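Genome polyprotein (Chicken sicinivirus JSY, PDB 6QWT) contains, in this chain, the 3Dpol RNA-dependent RNA polymerase, which probably copies the viral genome from an RNA template. Local coordinates at residues E252-I257 and A267-V272; A144-P149 and G186-G191. One frame throughout, in Å; residues are numbered along the deposited sequence.

Interaction 1: E252-I257 and A267-V272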
ATOM      1  N   GLU A 252      -6.175   9.259 -19.604  1.00 20.68           N
ATOM      2  CA  GLU A 252      -5.056  10.196 -19.556  1.00 24.70           C
ATOM      3  C   GLU A 252      -3.736   9.479 -19.807  1.00 25.45           C
ATOM      4  O   GLU A 252      -2.911   9.932 -20.609  1.00 26.07           O
ATOM      5  CB  GLU A 252      -5.019  10.916 -18.207  1.00 24.44           C
ATOM      6  CG  GLU A 252      -6.244  11.759 -17.897  1.00 29.57           C
ATOM      7  CD  GLU A 252      -6.380  12.970 -18.804  1.00 38.69           C
ATOM      8  OE1 GLU A 252      -7.528  13.406 -19.043  1.00 36.66           O
ATOM      9  OE2 GLU A 252      -5.345  13.484 -19.281  1.00 38.81           O
ATOM     10  N   LEU A 253      -3.518   8.355 -19.120  1.00 20.56           N
ATOM     11  CA  LEU A 253      -2.279   7.608 -19.296  1.00 23.39           C
ATOM     12  C   LEU A 253      -2.158   7.046 -20.706  1.00 25.51           C
ATOM     13  O   LEU A 253      -1.043   6.857 -21.204  1.00 26.32           O
ATOM     14  CB  LEU A 253      -2.199   6.484 -18.265  1.00 23.21           C
ATOM     15  CG  LEU A 253      -2.097   6.920 -16.804  1.00 23.12           C
ATOM     16  CD1 LEU A 253      -2.082   5.705 -15.891  1.00 20.99           C
ATOM     17  CD2 LEU A 253      -0.856   7.772 -16.591  1.00 21.42           C
ATOM     18  N   ALA A 254      -3.289   6.775 -21.362  1.00 23.29           N
ATOM     19  CA  ALA A 254      -3.251   6.299 -22.743  1.00 29.01           C
ATOM     20  C   ALA A 254      -2.578   7.313 -23.657  1.00 27.41           C
ATOM     21  O   ALA A 254      -1.868   6.935 -24.598  1.00 29.10           O
ATOM     22  CB  ALA A 254      -4.666   5.998 -23.239  1.00 25.86           C
ATOM     23  N   LYS A 255      -2.787   8.605 -23.397  1.00 25.14           N
ATOM     24  CA  LYS A 255      -2.181   9.651 -24.210  1.00 29.65           C
ATOM     25  C   LYS A 255      -0.721   9.895 -23.855  1.00 30.35           C
ATOM     26  O   LYS A 255       0.031  10.405 -24.693  1.00 28.69           O
ATOM     27  CB  LYS A 255      -2.982  10.949 -24.070  1.00 23.88           C
ATOM     28  CG  LYS A 255      -4.409  10.838 -24.605  1.00 30.03           C
ATOM     29  CD  LYS A 255      -5.160  12.157 -24.518  1.00 27.25           C
ATOM     30  CE  LYS A 255      -5.688  12.382 -23.114  1.00 37.73           C
ATOM     31  NZ  LYS A 255      -6.295  13.732 -22.945  1.00 42.41           N
ATOM     32  N   ILE A 256      -0.306   9.524 -22.647  1.00 28.56           N
ATOM     33  CA  ILE A 256       1.054   9.772 -22.180  1.00 27.33           C
ATOM     34  C   ILE A 256       1.996   8.630 -22.544  1.00 27.64           C
ATOM     35  O   ILE A 256       3.128   8.865 -22.974  1.00 24.39           O
ATOM     36  CB  ILE A 256       1.029  10.018 -20.657  1.00 27.34           C
ATOM     37  CG1 ILE A 256       0.319  11.335 -20.337  1.00 28.94           C
ATOM     38  CG2 ILE A 256       2.435  10.005 -20.078  1.00 24.63           C
ATOM     39  CD1 ILE A 256       0.020  11.514 -18.865  1.00 27.59           C
ATOM     40  N   ILE A 257       1.554   7.385 -22.383  1.00 27.05           N
ATOM     41  CA  ILE A 257       2.429   6.228 -22.553  1.00 26.50           C
ATOM     42  C   ILE A 257       2.520   5.879 -24.033  1.00 26.55           C
ATOM     43  O   ILE A 257       1.502   5.626 -24.688  1.00 26.63           O
ATOM     44  CB  ILE A 257       1.927   5.032 -21.731  1.00 24.03           C
ATOM     45  CG1 ILE A 257       2.072   5.322 -20.234  1.00 19.57           C
ATOM     46  CG2 ILE A 257       2.682   3.763 -22.108  1.00 22.24           C
ATOM     47  CD1 ILE A 257       1.286   4.384 -19.351  1.00 23.85           C
ATOM     48  N   ALA A 267      -3.923  -1.019 -25.292  1.00 26.46           N
ATOM     49  CA  ALA A 267      -3.516  -1.909 -24.208  1.00 25.45           C
ATOM     50  C   ALA A 267      -3.559  -1.212 -22.858  1.00 25.69           C
ATOM     51  O   ALA A 267      -3.818  -1.854 -21.835  1.00 24.57           O
ATOM     52  CB  ALA A 267      -2.114  -2.452 -24.472  1.00 19.92           C
ATOM     53  N   VAL A 268      -3.308   0.096 -22.836  1.00 21.87           N
ATOM     54  CA  VAL A 268      -3.326   0.845 -21.585  1.00 23.45           C
ATOM     55  C   VAL A 268      -4.726   0.834 -20.977  1.00 25.35           C
ATOM     56  O   VAL A 268      -4.917   0.443 -19.818  1.00 20.70           O
ATOM     57  CB  VAL A 268      -2.811   2.273 -21.830  1.00 25.82           C
ATOM     58  CG1 VAL A 268      -1.289   2.284 -21.826  1.00 22.79           C
ATOM     59  CG2 VAL A 268      -3.312   2.762 -23.178  1.00 34.46           C
ATOM     60  N   GLN A 269      -5.731   1.250 -21.755  1.00 22.62           N
ATOM     61  CA  GLN A 269      -7.101   1.259 -21.250  1.00 27.67           C
ATOM     62  C   GLN A 269      -7.576  -0.147 -20.902  1.00 28.02           C
ATOM     63  O   GLN A 269      -8.287  -0.342 -19.910  1.00 27.98           O
ATOM     64  CB  GLN A 269      -8.040   1.893 -22.276  1.00 29.83           C
ATOM     65  CG  GLN A 269      -7.833   3.384 -22.482  1.00 27.79           C
ATOM     66  CD  GLN A 269      -7.181   3.693 -23.815  1.00 34.82           C
ATOM     67  OE1 GLN A 269      -6.297   2.961 -24.274  1.00 36.50           O
ATOM     68  NE2 GLN A 269      -7.609   4.782 -24.444  1.00 27.03           N
ATOM     69  N   LYS A 270      -7.190  -1.141 -21.708  1.00 21.23           N
ATOM     70  CA  LYS A 270      -7.643  -2.506 -21.458  1.00 26.59           C
ATOM     71  C   LYS A 270      -7.023  -3.075 -20.187  1.00 24.66           C
ATOM     72  O   LYS A 270      -7.688  -3.803 -19.441  1.00 29.34           O
ATOM     73  CB  LYS A 270      -7.329  -3.391 -22.663  1.00 31.68           C
ATOM     74  CG  LYS A 270      -8.235  -3.138 -23.866  1.00 33.58           C
ATOM     75  CD  LYS A 270      -9.481  -4.012 -23.817  1.00 43.93           C
ATOM     76  CE  LYS A 270     -10.511  -3.587 -24.859  1.00 49.91           C
ATOM     77  NZ  LYS A 270     -11.586  -2.733 -24.277  1.00 52.13           N
ATOM     78  N   TYR A 271      -5.757  -2.752 -19.912  1.00 25.99           N
ATOM     79  CA  TYR A 271      -5.153  -3.240 -18.675  1.00 25.46           C
ATOM     80  C   TYR A 271      -5.774  -2.568 -17.458  1.00 23.28           C
ATOM     81  O   TYR A 271      -5.986  -3.215 -16.426  1.00 24.37           O
ATOM     82  CB  TYR A 271      -3.641  -3.025 -18.685  1.00 22.06           C
ATOM     83  CG  TYR A 271      -2.938  -3.798 -17.587  1.00 25.44           C
ATOM     84  CD1 TYR A 271      -2.395  -5.054 -17.833  1.00 22.77           C
ATOM     85  CD2 TYR A 271      -2.837  -3.283 -16.299  1.00 23.41           C
ATOM     86  CE1 TYR A 271      -1.760  -5.769 -16.827  1.00 23.84           C
ATOM     87  CE2 TYR A 271      -2.209  -3.988 -15.291  1.00 21.12           C
ATOM     88  CZ  TYR A 271      -1.670  -5.231 -15.559  1.00 24.91           C
ATOM     89  OH  TYR A 271      -1.039  -5.935 -14.556  1.00 21.09           O
ATOM     90  N   VAL A 272      -6.069  -1.270 -17.553  1.00 22.98           N
ATOM     91  CA  VAL A 272      -6.730  -0.594 -16.443  1.00 22.82           C
ATOM     92  C   VAL A 272      -8.129  -1.159 -16.231  1.00 22.81           C
ATOM     93  O   VAL A 272      -8.605  -1.250 -15.092  1.00 23.42           O
ATOM     94  CB  VAL A 272      -6.747   0.929 -16.684  1.00 20.35           C
ATOM     95  CG1 VAL A 272      -7.529   1.645 -15.592  1.00 19.27           C
ATOM     96  CG2 VAL A 272      -5.321   1.457 -16.751  1.00 21.69           C
TER

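Interaction 2: A144-P149 and G186-G191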
ATOM      1  N   ALA A 144       0.192 -13.058 -24.333  1.00 34.24           N
ATOM      2  CA  ALA A 144      -1.264 -13.136 -24.414  1.00 32.73           C
ATOM      3  C   ALA A 144      -1.932 -12.125 -23.495  1.00 32.30           C
ATOM      4  O   ALA A 144      -3.015 -11.617 -23.813  1.00 33.27           O
ATOM      5  CB  ALA A 144      -1.734 -14.549 -24.069  1.00 27.07           C
ATOM      6  N   CYS A 145      -1.308 -11.824 -22.354  1.00 28.19           N
ATOM      7  CA  CYS A 145      -1.872 -10.832 -21.446  1.00 31.19           C
ATOM      8  C   CYS A 145      -1.803  -9.431 -22.038  1.00 32.60           C
ATOM      9  O   CYS A 145      -2.701  -8.614 -21.803  1.00 32.57           O
ATOM     10  CB  CYS A 145      -1.146 -10.878 -20.101  1.00 28.26           C
ATOM     11  SG  CYS A 145      -1.933  -9.889 -18.817  1.00 29.76           S
ATOM     12  N   LEU A 146      -0.752  -9.140 -22.808  1.00 30.81           N
ATOM     13  CA  LEU A 146      -0.630  -7.823 -23.423  1.00 35.30           C
ATOM     14  C   LEU A 146      -1.709  -7.587 -24.473  1.00 36.90           C
ATOM     15  O   LEU A 146      -2.095  -6.438 -24.717  1.00 36.03           O
ATOM     16  CB  LEU A 146       0.758  -7.662 -24.036  1.00 29.81           C
ATOM     17  CG  LEU A 146       1.903  -7.515 -23.035  1.00 29.62           C
ATOM     18  CD1 LEU A 146       3.242  -7.647 -23.740  1.00 31.29           C
ATOM     19  CD2 LEU A 146       1.799  -6.183 -22.301  1.00 28.11           C
ATOM     20  N   HIS A 147      -2.210  -8.654 -25.098  1.00 33.56           N
ATOM     21  CA  HIS A 147      -3.268  -8.530 -26.090  1.00 38.05           C
ATOM     22  C   HIS A 147      -4.662  -8.709 -25.503  1.00 34.50           C
ATOM     23  O   HIS A 147      -5.638  -8.244 -26.103  1.00 32.57           O
ATOM     24  CB  HIS A 147      -3.052  -9.543 -27.216  1.00 37.94           C
ATOM     25  CG  HIS A 147      -1.871  -9.233 -28.083  1.00 47.36           C
ATOM     26  ND1 HIS A 147      -0.616  -9.750 -27.846  1.00 49.59           N
ATOM     27  CD2 HIS A 147      -1.752  -8.445 -29.179  1.00 42.98           C
ATOM     28  CE1 HIS A 147       0.225  -9.300 -28.761  1.00 50.95           C
ATOM     29  NE2 HIS A 147      -0.440  -8.506 -29.582  1.00 48.38           N
ATOM     30  N   ASN A 148      -4.773  -9.359 -24.351  1.00 32.04           N
ATOM     31  CA  ASN A 148      -6.053  -9.609 -23.702  1.00 32.89           C
ATOM     32  C   ASN A 148      -5.810  -9.848 -22.216  1.00 34.49           C
ATOM     33  O   ASN A 148      -5.592 -10.994 -21.800  1.00 36.50           O
ATOM     34  CB  ASN A 148      -6.756 -10.807 -24.344  1.00 36.51           C
ATOM     35  CG  ASN A 148      -8.023 -11.204 -23.612  1.00 43.27           C
ATOM     36  OD1 ASN A 148      -8.774 -10.350 -23.139  1.00 43.56           O
ATOM     37  ND2 ASN A 148      -8.268 -12.507 -23.518  1.00 40.69           N
ATOM     38  N   PRO A 149      -5.816  -8.797 -21.390  1.00 34.25           N
ATOM     39  CA  PRO A 149      -5.492  -8.976 -19.967  1.00 31.38           C
ATOM     40  C   PRO A 149      -6.592  -9.700 -19.202  1.00 31.27           C
ATOM     41  O   PRO A 149      -7.372  -9.075 -18.477  1.00 31.67           O
ATOM     42  CB  PRO A 149      -5.301  -7.537 -19.468  1.00 28.29           C
ATOM     43  CG  PRO A 149      -6.138  -6.707 -20.393  1.00 27.53           C
ATOM     44  CD  PRO A 149      -6.085  -7.389 -21.733  1.00 28.97           C
ATOM     45  N   GLY A 186       2.085  -5.779 -16.749  1.00 23.40           N
ATOM     46  CA  GLY A 186       1.808  -4.478 -16.164  1.00 23.05           C
ATOM     47  C   GLY A 186       3.062  -3.648 -15.969  1.00 26.32           C
ATOM     48  O   GLY A 186       3.052  -2.433 -16.184  1.00 24.30           O
ATOM     49  N   ARG A 187       4.157  -4.288 -15.553  1.00 24.99           N
ATOM     50  CA  ARG A 187       5.427  -3.581 -15.443  1.00 25.46           C
ATOM     51  C   ARG A 187       5.977  -3.190 -16.806  1.00 25.56           C
ATOM     52  O   ARG A 187       6.803  -2.276 -16.890  1.00 25.91           O
ATOM     53  CB  ARG A 187       6.451  -4.436 -14.692  1.00 27.95           C
ATOM     54  CG  ARG A 187       6.062  -4.752 -13.260  1.00 31.13           C
ATOM     55  CD  ARG A 187       7.074  -5.673 -12.599  1.00 29.09           C
ATOM     56  NE  ARG A 187       7.779  -4.996 -11.515  1.00 43.26           N
ATOM     57  CZ  ARG A 187       9.083  -4.742 -11.512  1.00 39.41           C
ATOM     58  NH1 ARG A 187       9.838  -5.115 -12.536  1.00 40.13           N
ATOM     59  NH2 ARG A 187       9.633  -4.114 -10.483  1.00 42.59           N
ATOM     60  N   MET A 188       5.548  -3.859 -17.874  1.00 21.61           N
ATOM     61  CA  MET A 188       5.946  -3.418 -19.205  1.00 26.68           C
ATOM     62  C   MET A 188       5.178  -2.166 -19.608  1.00 25.11           C
ATOM     63  O   MET A 188       5.778  -1.151 -19.978  1.00 25.00           O
ATOM     64  CB  MET A 188       5.732  -4.544 -20.219  1.00 24.11           C
ATOM     65  CG  MET A 188       6.735  -5.683 -20.096  1.00 26.12           C
ATOM     66  SD  MET A 188       6.315  -7.095 -21.136  1.00 27.69           S
ATOM     67  CE  MET A 188       6.629  -6.424 -22.770  1.00 30.49           C
ATOM     68  N   LEU A 189       3.844  -2.212 -19.510  1.00 23.62           N
ATOM     69  CA  LEU A 189       3.013  -1.104 -19.974  1.00 24.35           C
ATOM     70  C   LEU A 189       3.226   0.151 -19.136  1.00 23.50           C
ATOM     71  O   LEU A 189       3.318   1.259 -19.680  1.00 20.19           O
ATOM     72  CB  LEU A 189       1.539  -1.505 -19.942  1.00 23.01           C
ATOM     73  CG  LEU A 189       1.098  -2.649 -20.852  1.00 24.86           C
ATOM     74  CD1 LEU A 189      -0.338  -3.043 -20.541  1.00 25.63           C
ATOM     75  CD2 LEU A 189       1.244  -2.244 -22.308  1.00 26.88           C
ATOM     76  N   PHE A 190       3.299  -0.000 -17.814  1.00 20.62           N
ATOM     77  CA  PHE A 190       3.350   1.131 -16.896  1.00 24.23           C
ATOM     78  C   PHE A 190       4.716   1.315 -16.247  1.00 24.54           C
ATOM     79  O   PHE A 190       4.853   2.153 -15.348  1.00 23.69           O
ATOM     80  CB  PHE A 190       2.276   0.972 -15.816  1.00 22.31           C
ATOM     81  CG  PHE A 190       0.885   0.834 -16.362  1.00 25.33           C
ATOM     82  CD1 PHE A 190       0.156   1.956 -16.727  1.00 22.24           C
ATOM     83  CD2 PHE A 190       0.306  -0.416 -16.514  1.00 24.69           C
ATOM     84  CE1 PHE A 190      -1.128   1.835 -17.235  1.00 23.36           C
ATOM     85  CE2 PHE A 190      -0.976  -0.545 -17.020  1.00 24.64           C
ATOM     86  CZ  PHE A 190      -1.694   0.581 -17.381  1.00 26.08           C
ATOM     87  N   GLY A 191       5.731   0.562 -16.682  1.00 20.63           N
ATOM     88  CA  GLY A 191       7.040   0.664 -16.055  1.00 23.83           C
ATOM     89  C   GLY A 191       7.664   2.039 -16.199  1.00 27.90           C
ATOM     90  O   GLY A 191       8.350   2.516 -15.292  1.00 24.21           O
TER

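Interaction 1: E252-I257 and A267-V272
Val-268 turns its two methyls onto Ala-254 and Ile-257 through a chi1 of -82°, which sets CG1 opposite its own carbonyl carbon and CG2 between that carbon and the backbone N. CG2 takes the nearer target: it lies 3.5 Å from Ala-254 CB and almost as close to Ala-254 CA, so the valine rests on the alanine's backbone as well as its methyl. CG1 lies further toward the C-terminal end of helix 243-256 and meets Ile-257 CD1 at 4.1 Å, the two side chains running past one another in opposite directions. Gln-269, one residue on, bends at chi2 (108°) and brings its amide back over Ala-254. The methyl sits above the flat face of that amide: CB is 3.4 Å from Gln-269 NE2, 3.5 Å from CD and 3.6 Å from OE1, nearly the same for all three. This is van der Waals contact of a methyl on the amide face. The small alanine lets the backbones come close, with Ala-254 CA and Val-268 CA 5.6 Å apart. Ile-257 has already left helical geometry, although its N still closes the last turn on Leu-253 O at 2.9 Å. The valine and isoleucine are buried, whereas Ala-254 and Gln-269 lie toward the more open side. Both helices lie in the catalytic region of the polymerase. Within that region the contact joins the end of helix 243-256 to the start of helix 267-276. Helix 70-81 covers another side of the first helix, with Phe-78 against Leu-253 and Ile-256 and Lys-75 paired with Glu-252, while Ile-256 also shares backbone hydrogen bonding with Leu-86 of strand 86-87.

Interaction 2: A144-P149 and G186-G191
A small hydrophobic helix-helix contact, probably in the fingers part of the polymerase, joins the last turns of helices 136-147 and 180-189, and Leu-146 is its hub, meeting Met-188 and Leu-189 with one methyl each. CD1 goes to the methionine, 3.7 Å from its terminal methyl CE and 4.1 Å from the sulfur SD; the leucine and methionine side chains meet roughly perpendicular. Met-188 runs extended as far as its sulfur, then bends at chi3 (70°), which carries CE to the leucine methyl. The other branch, Leu-146 CD2, lies 3.9 Å from Leu-189 CG and 4.0 Å from Leu-189 CD2. The two leucines pass antiparallel, with CD2 against the branched end of Leu-189. All three residues are buried, and the whole contact is apolar. The backbones stay well separated: Leu-146 CA and Gly-186 CA, the nearest pair, are 8.4 Å apart, and the side chains span the distance. Ala-185, earlier in helix 180-189, also touches Leu-146 and Cys-145, and helix 91-96 packs on Met-188 through Met-91 and Ala-94.

Helix 180-189 and its exit tie together the two contacts, whose centres are about 10 Å apart. Helix 267-276, from interaction 1, packs on that helix through Ala-267 and Tyr-271, both touching Leu-189; the Tyr-271 hydroxyl also hydrogen-bonds Ala-182 O. Beyond it, Phe-190 receives Ile-257, Val-272 and Tyr-271, with Tyr-271 CD2 3.4 Å from Phe-190 CE2. Interaction 2 is the core member, made wholly of buried leucine and methionine side chains across well-spaced backbones. Interaction 1 is only partly buried: its backbones approach more closely over a small alanine, and valine and isoleucine pack on its buried side, while a glutamine amide lies over the alanine at the more open side.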